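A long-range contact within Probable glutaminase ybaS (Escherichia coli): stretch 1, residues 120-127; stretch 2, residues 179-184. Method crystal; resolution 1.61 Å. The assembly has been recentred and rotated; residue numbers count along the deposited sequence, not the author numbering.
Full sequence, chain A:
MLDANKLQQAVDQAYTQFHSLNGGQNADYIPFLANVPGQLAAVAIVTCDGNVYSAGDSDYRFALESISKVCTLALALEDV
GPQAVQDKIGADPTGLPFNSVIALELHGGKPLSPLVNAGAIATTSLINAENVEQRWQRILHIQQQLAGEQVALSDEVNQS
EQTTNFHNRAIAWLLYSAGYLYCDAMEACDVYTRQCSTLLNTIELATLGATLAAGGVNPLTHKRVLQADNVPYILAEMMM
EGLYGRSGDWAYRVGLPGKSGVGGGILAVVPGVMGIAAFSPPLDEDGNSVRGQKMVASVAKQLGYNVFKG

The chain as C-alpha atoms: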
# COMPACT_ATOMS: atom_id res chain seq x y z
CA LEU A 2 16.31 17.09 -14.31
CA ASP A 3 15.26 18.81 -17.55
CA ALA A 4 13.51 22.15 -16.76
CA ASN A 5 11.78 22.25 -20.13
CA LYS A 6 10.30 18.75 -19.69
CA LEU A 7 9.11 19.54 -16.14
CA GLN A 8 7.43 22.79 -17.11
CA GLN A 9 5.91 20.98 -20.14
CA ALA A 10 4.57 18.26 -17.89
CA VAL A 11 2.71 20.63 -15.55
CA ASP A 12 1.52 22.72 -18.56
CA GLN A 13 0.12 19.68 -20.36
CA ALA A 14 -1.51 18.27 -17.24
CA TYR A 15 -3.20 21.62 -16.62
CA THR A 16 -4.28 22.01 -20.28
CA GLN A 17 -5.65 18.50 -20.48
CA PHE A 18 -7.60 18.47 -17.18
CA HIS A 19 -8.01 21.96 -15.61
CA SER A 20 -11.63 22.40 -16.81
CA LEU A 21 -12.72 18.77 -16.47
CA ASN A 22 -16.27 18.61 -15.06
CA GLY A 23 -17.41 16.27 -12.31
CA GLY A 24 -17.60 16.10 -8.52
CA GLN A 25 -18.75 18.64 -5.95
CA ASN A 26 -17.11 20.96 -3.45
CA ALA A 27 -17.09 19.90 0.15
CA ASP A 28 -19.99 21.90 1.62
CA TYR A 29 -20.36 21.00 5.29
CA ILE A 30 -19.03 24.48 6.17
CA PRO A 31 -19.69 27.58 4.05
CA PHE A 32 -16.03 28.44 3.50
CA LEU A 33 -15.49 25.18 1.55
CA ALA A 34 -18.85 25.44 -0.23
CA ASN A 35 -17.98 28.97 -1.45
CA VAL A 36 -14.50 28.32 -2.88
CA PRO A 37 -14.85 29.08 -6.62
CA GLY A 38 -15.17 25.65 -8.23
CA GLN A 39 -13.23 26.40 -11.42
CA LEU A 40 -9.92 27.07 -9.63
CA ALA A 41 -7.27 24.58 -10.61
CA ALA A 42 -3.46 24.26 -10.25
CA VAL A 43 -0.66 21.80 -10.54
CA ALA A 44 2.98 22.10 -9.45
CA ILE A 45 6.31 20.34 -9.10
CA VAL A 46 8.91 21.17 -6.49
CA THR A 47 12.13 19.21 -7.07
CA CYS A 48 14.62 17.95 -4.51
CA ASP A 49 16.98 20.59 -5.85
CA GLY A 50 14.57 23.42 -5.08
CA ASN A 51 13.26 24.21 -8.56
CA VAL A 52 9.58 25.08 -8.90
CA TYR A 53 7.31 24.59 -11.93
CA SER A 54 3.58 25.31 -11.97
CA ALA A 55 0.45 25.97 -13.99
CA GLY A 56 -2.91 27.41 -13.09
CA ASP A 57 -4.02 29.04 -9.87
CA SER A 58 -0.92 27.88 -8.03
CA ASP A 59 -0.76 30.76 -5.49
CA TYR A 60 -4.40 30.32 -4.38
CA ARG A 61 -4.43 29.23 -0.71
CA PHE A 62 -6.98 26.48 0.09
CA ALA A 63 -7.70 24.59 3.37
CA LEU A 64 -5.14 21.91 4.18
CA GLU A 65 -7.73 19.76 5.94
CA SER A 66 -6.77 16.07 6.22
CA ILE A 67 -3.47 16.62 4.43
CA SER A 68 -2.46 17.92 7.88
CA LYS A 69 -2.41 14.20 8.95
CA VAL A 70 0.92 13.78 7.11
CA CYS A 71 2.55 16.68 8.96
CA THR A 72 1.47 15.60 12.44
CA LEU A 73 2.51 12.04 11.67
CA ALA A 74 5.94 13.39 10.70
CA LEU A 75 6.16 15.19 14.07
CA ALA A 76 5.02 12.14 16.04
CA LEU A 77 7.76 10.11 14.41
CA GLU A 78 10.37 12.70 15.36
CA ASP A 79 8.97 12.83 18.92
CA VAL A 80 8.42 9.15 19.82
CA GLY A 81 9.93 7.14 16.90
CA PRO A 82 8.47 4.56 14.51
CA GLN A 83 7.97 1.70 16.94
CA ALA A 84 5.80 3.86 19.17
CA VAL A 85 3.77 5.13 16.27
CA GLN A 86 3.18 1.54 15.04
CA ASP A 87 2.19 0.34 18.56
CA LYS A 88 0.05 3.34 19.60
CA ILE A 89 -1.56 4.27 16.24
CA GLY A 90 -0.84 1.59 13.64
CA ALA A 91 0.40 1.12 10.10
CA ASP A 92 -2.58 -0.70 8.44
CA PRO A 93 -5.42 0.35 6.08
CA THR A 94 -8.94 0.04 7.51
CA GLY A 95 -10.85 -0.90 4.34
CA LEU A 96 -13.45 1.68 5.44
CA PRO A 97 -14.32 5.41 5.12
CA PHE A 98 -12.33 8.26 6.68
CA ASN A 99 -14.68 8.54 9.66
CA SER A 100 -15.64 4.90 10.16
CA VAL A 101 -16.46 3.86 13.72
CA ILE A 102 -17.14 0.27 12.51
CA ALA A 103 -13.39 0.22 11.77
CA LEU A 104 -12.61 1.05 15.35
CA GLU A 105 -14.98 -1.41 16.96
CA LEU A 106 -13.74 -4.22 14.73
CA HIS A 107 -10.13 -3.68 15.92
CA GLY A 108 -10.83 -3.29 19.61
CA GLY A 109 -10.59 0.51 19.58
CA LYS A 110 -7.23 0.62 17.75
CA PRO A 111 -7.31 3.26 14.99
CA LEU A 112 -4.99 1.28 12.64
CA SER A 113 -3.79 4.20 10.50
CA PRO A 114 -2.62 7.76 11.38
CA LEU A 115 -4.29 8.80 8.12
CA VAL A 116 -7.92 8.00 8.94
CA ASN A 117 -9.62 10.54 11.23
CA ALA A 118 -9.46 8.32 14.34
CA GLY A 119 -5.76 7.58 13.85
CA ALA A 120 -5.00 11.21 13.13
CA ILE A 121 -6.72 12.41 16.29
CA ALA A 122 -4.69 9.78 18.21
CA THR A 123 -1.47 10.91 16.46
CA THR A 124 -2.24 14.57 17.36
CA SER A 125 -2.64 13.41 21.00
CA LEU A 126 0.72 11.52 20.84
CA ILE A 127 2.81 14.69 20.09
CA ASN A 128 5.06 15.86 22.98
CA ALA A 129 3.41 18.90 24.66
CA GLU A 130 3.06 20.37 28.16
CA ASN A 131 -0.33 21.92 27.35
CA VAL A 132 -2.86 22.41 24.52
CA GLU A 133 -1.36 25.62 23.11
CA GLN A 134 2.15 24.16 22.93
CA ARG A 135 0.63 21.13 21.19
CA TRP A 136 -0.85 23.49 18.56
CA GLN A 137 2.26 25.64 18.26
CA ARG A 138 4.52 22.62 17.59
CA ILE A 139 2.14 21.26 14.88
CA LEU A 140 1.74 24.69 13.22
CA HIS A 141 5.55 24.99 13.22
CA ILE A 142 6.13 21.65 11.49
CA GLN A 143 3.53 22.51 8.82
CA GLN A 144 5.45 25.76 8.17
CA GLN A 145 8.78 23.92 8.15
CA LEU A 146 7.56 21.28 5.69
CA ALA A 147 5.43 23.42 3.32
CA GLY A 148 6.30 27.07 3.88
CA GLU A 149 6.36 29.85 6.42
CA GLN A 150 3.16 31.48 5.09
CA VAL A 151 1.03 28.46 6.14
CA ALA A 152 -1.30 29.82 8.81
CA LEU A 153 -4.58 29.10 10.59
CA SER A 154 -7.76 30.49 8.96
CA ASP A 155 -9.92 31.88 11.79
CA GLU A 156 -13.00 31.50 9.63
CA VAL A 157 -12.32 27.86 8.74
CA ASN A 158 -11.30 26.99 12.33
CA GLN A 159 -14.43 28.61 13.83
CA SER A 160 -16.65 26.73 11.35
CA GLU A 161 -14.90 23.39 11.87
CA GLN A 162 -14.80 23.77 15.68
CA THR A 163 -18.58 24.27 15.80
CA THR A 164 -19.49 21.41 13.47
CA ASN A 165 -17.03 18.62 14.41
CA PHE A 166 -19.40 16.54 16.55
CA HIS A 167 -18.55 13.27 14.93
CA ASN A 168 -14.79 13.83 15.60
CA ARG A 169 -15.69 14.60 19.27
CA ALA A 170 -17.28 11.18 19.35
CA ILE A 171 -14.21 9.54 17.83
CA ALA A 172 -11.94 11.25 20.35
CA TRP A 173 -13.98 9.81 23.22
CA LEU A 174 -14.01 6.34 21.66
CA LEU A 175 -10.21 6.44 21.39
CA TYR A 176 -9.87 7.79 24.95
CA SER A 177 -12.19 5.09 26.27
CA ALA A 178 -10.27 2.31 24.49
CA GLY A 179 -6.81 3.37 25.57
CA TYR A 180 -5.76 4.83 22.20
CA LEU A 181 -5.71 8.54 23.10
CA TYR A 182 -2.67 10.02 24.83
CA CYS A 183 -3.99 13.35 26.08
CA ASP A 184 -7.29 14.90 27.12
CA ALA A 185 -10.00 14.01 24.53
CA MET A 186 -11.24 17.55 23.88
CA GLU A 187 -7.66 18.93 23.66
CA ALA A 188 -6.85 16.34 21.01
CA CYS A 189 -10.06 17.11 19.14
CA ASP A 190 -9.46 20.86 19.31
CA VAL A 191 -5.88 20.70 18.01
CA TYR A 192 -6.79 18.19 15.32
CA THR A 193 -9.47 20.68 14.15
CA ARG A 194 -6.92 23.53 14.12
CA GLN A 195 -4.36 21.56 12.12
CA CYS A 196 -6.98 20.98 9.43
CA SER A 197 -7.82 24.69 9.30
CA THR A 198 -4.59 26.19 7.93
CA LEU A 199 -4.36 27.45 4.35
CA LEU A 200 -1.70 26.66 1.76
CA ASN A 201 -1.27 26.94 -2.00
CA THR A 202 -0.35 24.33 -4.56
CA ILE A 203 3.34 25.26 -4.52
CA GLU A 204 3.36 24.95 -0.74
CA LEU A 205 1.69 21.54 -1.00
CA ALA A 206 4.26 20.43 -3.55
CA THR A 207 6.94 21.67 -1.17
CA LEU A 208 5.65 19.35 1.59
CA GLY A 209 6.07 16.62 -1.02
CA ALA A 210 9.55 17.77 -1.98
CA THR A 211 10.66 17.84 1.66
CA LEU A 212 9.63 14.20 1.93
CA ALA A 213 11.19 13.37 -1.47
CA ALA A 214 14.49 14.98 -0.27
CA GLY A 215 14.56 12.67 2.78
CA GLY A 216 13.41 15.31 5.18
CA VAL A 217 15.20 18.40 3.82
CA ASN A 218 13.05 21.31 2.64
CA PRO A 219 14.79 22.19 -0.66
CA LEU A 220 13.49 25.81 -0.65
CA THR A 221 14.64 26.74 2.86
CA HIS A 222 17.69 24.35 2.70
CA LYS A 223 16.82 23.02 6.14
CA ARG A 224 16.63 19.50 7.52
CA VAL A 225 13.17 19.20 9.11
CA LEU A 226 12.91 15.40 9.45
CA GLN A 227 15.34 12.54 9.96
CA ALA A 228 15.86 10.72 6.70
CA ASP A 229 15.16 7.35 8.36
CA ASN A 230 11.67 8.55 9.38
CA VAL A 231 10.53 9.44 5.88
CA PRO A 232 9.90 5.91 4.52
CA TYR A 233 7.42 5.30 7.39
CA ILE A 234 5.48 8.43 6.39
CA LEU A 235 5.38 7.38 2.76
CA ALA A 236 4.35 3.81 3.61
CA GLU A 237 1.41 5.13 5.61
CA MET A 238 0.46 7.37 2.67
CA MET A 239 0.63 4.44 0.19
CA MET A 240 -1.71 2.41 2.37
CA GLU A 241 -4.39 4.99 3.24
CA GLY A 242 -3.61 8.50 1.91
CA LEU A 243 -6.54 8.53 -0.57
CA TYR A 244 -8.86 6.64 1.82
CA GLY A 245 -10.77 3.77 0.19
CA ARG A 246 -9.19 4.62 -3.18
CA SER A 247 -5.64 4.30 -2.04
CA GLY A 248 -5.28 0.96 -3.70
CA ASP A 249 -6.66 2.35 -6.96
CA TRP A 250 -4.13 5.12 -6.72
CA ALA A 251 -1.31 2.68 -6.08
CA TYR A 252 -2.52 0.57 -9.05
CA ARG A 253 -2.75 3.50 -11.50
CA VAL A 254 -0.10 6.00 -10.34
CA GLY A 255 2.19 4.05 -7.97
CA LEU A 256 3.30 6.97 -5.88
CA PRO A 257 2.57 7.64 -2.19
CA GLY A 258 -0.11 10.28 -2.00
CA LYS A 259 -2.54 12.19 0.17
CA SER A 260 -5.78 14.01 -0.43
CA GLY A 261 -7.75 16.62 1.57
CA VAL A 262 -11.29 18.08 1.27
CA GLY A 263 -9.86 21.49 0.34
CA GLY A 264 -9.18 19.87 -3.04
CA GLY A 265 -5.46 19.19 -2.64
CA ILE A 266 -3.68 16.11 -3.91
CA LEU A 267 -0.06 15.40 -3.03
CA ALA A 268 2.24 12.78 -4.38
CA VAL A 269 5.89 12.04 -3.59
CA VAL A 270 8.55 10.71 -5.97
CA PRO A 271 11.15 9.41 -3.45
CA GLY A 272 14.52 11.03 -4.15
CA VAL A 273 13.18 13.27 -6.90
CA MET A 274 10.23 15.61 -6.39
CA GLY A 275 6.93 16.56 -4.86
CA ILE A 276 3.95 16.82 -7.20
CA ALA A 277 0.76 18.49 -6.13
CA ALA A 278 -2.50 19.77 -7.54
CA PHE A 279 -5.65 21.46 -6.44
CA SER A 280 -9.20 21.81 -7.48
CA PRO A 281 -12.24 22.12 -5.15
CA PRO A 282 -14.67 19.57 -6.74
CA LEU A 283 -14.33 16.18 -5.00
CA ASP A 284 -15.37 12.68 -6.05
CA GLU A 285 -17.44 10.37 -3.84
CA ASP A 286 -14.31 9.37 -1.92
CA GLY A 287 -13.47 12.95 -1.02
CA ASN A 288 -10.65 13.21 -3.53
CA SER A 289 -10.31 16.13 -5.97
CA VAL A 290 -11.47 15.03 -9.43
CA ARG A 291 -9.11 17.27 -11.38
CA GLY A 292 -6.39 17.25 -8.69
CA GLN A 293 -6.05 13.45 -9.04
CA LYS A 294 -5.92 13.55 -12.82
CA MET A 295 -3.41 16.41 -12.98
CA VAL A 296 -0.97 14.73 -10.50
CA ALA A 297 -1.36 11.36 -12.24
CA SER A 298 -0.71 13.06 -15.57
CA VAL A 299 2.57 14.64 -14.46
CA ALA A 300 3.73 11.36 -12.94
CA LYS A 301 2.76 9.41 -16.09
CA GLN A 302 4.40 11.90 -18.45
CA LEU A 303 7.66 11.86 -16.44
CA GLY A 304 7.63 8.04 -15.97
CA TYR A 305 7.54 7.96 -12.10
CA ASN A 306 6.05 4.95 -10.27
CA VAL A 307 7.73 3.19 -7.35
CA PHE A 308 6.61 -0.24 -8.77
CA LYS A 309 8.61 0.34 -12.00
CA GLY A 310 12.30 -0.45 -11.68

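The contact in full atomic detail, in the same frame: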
# COMPACT_ATOMS: atom_id res chain seq x y z
N ALA A 120 -5.61 9.91 13.20
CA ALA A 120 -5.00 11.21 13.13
C ALA A 120 -5.23 11.93 14.44
O ALA A 120 -4.34 12.57 14.95
CB ALA A 120 -5.60 12.01 11.98
N ILE A 121 -6.42 11.80 14.99
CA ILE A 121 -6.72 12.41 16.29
C ILE A 121 -5.83 11.80 17.38
O ILE A 121 -5.29 12.52 18.24
CB ILE A 121 -8.22 12.28 16.62
CG1 ILE A 121 -9.03 13.17 15.67
CG2 ILE A 121 -8.50 12.72 18.06
CD1 ILE A 121 -10.53 12.87 15.61
N ALA A 122 -5.61 10.50 17.30
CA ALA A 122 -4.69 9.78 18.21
C ALA A 122 -3.24 10.22 18.02
O ALA A 122 -2.51 10.43 19.03
CB ALA A 122 -4.83 8.33 18.07
N THR A 123 -2.84 10.47 16.76
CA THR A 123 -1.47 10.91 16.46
C THR A 123 -1.29 12.37 17.00
O THR A 123 -0.27 12.70 17.60
CB THR A 123 -1.20 10.82 15.00
OG1 THR A 123 -1.44 9.45 14.53
CG2 THR A 123 0.26 11.17 14.67
N THR A 124 -2.27 13.24 16.78
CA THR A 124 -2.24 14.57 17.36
C THR A 124 -2.08 14.51 18.89
O THR A 124 -1.33 15.31 19.44
CB THR A 124 -3.52 15.32 16.97
OG1 THR A 124 -3.55 15.56 15.56
CG2 THR A 124 -3.60 16.71 17.60
N SER A 125 -2.72 13.55 19.55
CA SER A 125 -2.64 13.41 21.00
C SER A 125 -1.30 12.84 21.49
O SER A 125 -0.99 12.97 22.69
CB SER A 125 -3.76 12.47 21.52
OG SER A 125 -3.45 11.08 21.36
N LEU A 126 -0.58 12.19 20.59
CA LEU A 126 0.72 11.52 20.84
C LEU A 126 1.92 12.47 20.83
O LEU A 126 2.95 12.14 21.41
CB LEU A 126 0.95 10.41 19.80
CG LEU A 126 2.11 9.43 19.95
CD1 LEU A 126 2.18 8.80 21.33
CD2 LEU A 126 2.06 8.35 18.86
N ILE A 127 1.78 13.64 20.18
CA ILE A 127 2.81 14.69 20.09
C ILE A 127 3.28 15.09 21.50
O ILE A 127 2.46 15.17 22.40
CB ILE A 127 2.11 15.94 19.30
CG1 ILE A 127 1.87 15.52 17.87
CG2 ILE A 127 2.82 17.30 19.34
CD1 ILE A 127 2.91 14.78 17.34
N GLY A 179 -8.24 3.37 25.29
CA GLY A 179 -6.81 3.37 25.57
C GLY A 179 -5.94 3.86 24.44
O GLY A 179 -4.72 3.78 24.54
N TYR A 180 -6.53 4.37 23.36
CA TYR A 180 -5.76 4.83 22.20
C TYR A 180 -5.76 6.36 22.01
O TYR A 180 -5.67 6.86 20.90
CB TYR A 180 -6.22 4.08 20.93
CG TYR A 180 -5.87 2.59 20.96
CD1 TYR A 180 -4.63 2.14 20.50
CD2 TYR A 180 -6.76 1.65 21.47
CE1 TYR A 180 -4.29 0.81 20.54
CE2 TYR A 180 -6.42 0.27 21.51
CZ TYR A 180 -5.18 -0.13 21.05
OH TYR A 180 -4.79 -1.46 21.07
N LEU A 181 -5.84 7.10 23.11
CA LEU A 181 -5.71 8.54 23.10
C LEU A 181 -4.81 8.95 24.24
O LEU A 181 -4.98 8.46 25.36
CB LEU A 181 -7.05 9.26 23.19
CG LEU A 181 -6.94 10.68 22.57
CD1 LEU A 181 -7.04 10.63 21.08
CD2 LEU A 181 -7.98 11.66 23.13
N TYR A 182 -3.84 9.80 23.94
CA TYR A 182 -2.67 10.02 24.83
C TYR A 182 -2.65 11.40 25.45
O TYR A 182 -1.64 11.81 26.08
CB TYR A 182 -1.36 9.67 24.10
CG TYR A 182 -1.56 8.33 23.40
CD1 TYR A 182 -1.61 7.15 24.15
CD2 TYR A 182 -1.77 8.25 22.04
CE1 TYR A 182 -1.83 5.92 23.58
CE2 TYR A 182 -2.04 6.96 21.41
CZ TYR A 182 -2.06 5.83 22.21
OH TYR A 182 -2.30 4.59 21.70
N CYS A 183 -3.75 12.10 25.31
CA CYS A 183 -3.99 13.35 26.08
C CYS A 183 -5.49 13.51 26.25
O CYS A 183 -6.28 12.63 25.84
CB CYS A 183 -3.36 14.57 25.41
SG CYS A 183 -4.16 15.13 23.88
N ASP A 184 -5.88 14.56 26.91
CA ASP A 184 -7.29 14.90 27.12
C ASP A 184 -8.07 14.86 25.79
O ASP A 184 -7.58 15.39 24.79
CB ASP A 184 -7.32 16.28 27.74
CG ASP A 184 -8.71 16.84 27.88
OD1 ASP A 184 -9.40 16.50 28.89
OD2 ASP A 184 -9.20 17.66 27.07

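What fills the apolar centre of the contact? The side chain of Leu181 does, although its CA-to-CB bond points sideways to the helix. With chi1 in t and chi2 in p, its end comes nearer, and CD1 packs against Ile121, Ala122 and Ser125. Leu181 CD1 lies 4.0 Å from CG2 of Ile121 and 3.8 Å from CA of Ala122, with CB of Ala122 at 4.4 Å. Leu181 CD1 is also 3.6 Å from OG of Ser125, so one carbon touches three residues of the helix. The backbone O of Ile121 is 3.8 Å from CD1 of Leu181, while the end of the Ile121 side chain leads away.

What meets the loop at Ala122? The CA atoms of Ala122 and Leu181 are 5.1 Å apart. Ala122 CB sits 3.3 Å from the carbonyl O of Tyr180, a tight approach between the helix and the loop backbone. That carbonyl is buried by the contact and finds no polar partner in the model.

How does Tyr182 extend the packing? Its CA-to-CB bond points toward the helix, and Tyr182 CD2 reaches 4.1 Å from CD1 of Leu126, an apolar contact. The ring also meets the backbone of the helix: the carbonyl O of Ala122 lies 3.8 Å from CD2 of Tyr182, at the ring edge and near its plane. An edge-on approach of this kind sets the carbonyl oxygen beside the ring's C-H groups rather than against its pi face. The hydroxyl at the far end of Tyr182 is hydrogen-bonded elsewhere in the structure.

What ties the two stretches together at the polar edge? Ser125 does, pointing toward the loop with chi1 in p. Ser125 OG accepts a hydrogen bond from the backbone N of Tyr182, with 2.9 Å between OG and N and an N-H...acceptor angle of 162°, close to straight. Ser125 OG also donates to the carbonyl O of Ala122, 2.6 Å from OG, within the helix. One hydroxyl therefore serves as acceptor across the contact and donor along its own helix, satisfying a loop amide in a region without regular secondary structure. The bond from Tyr182 N to Ser125 OG is the only hydrogen bond between the stretches. Beside it, SG of Cys183 packs 3.6 Å from CB of Ser125, so that the serine is covered by Leu181, Tyr182 and Cys183 in succession.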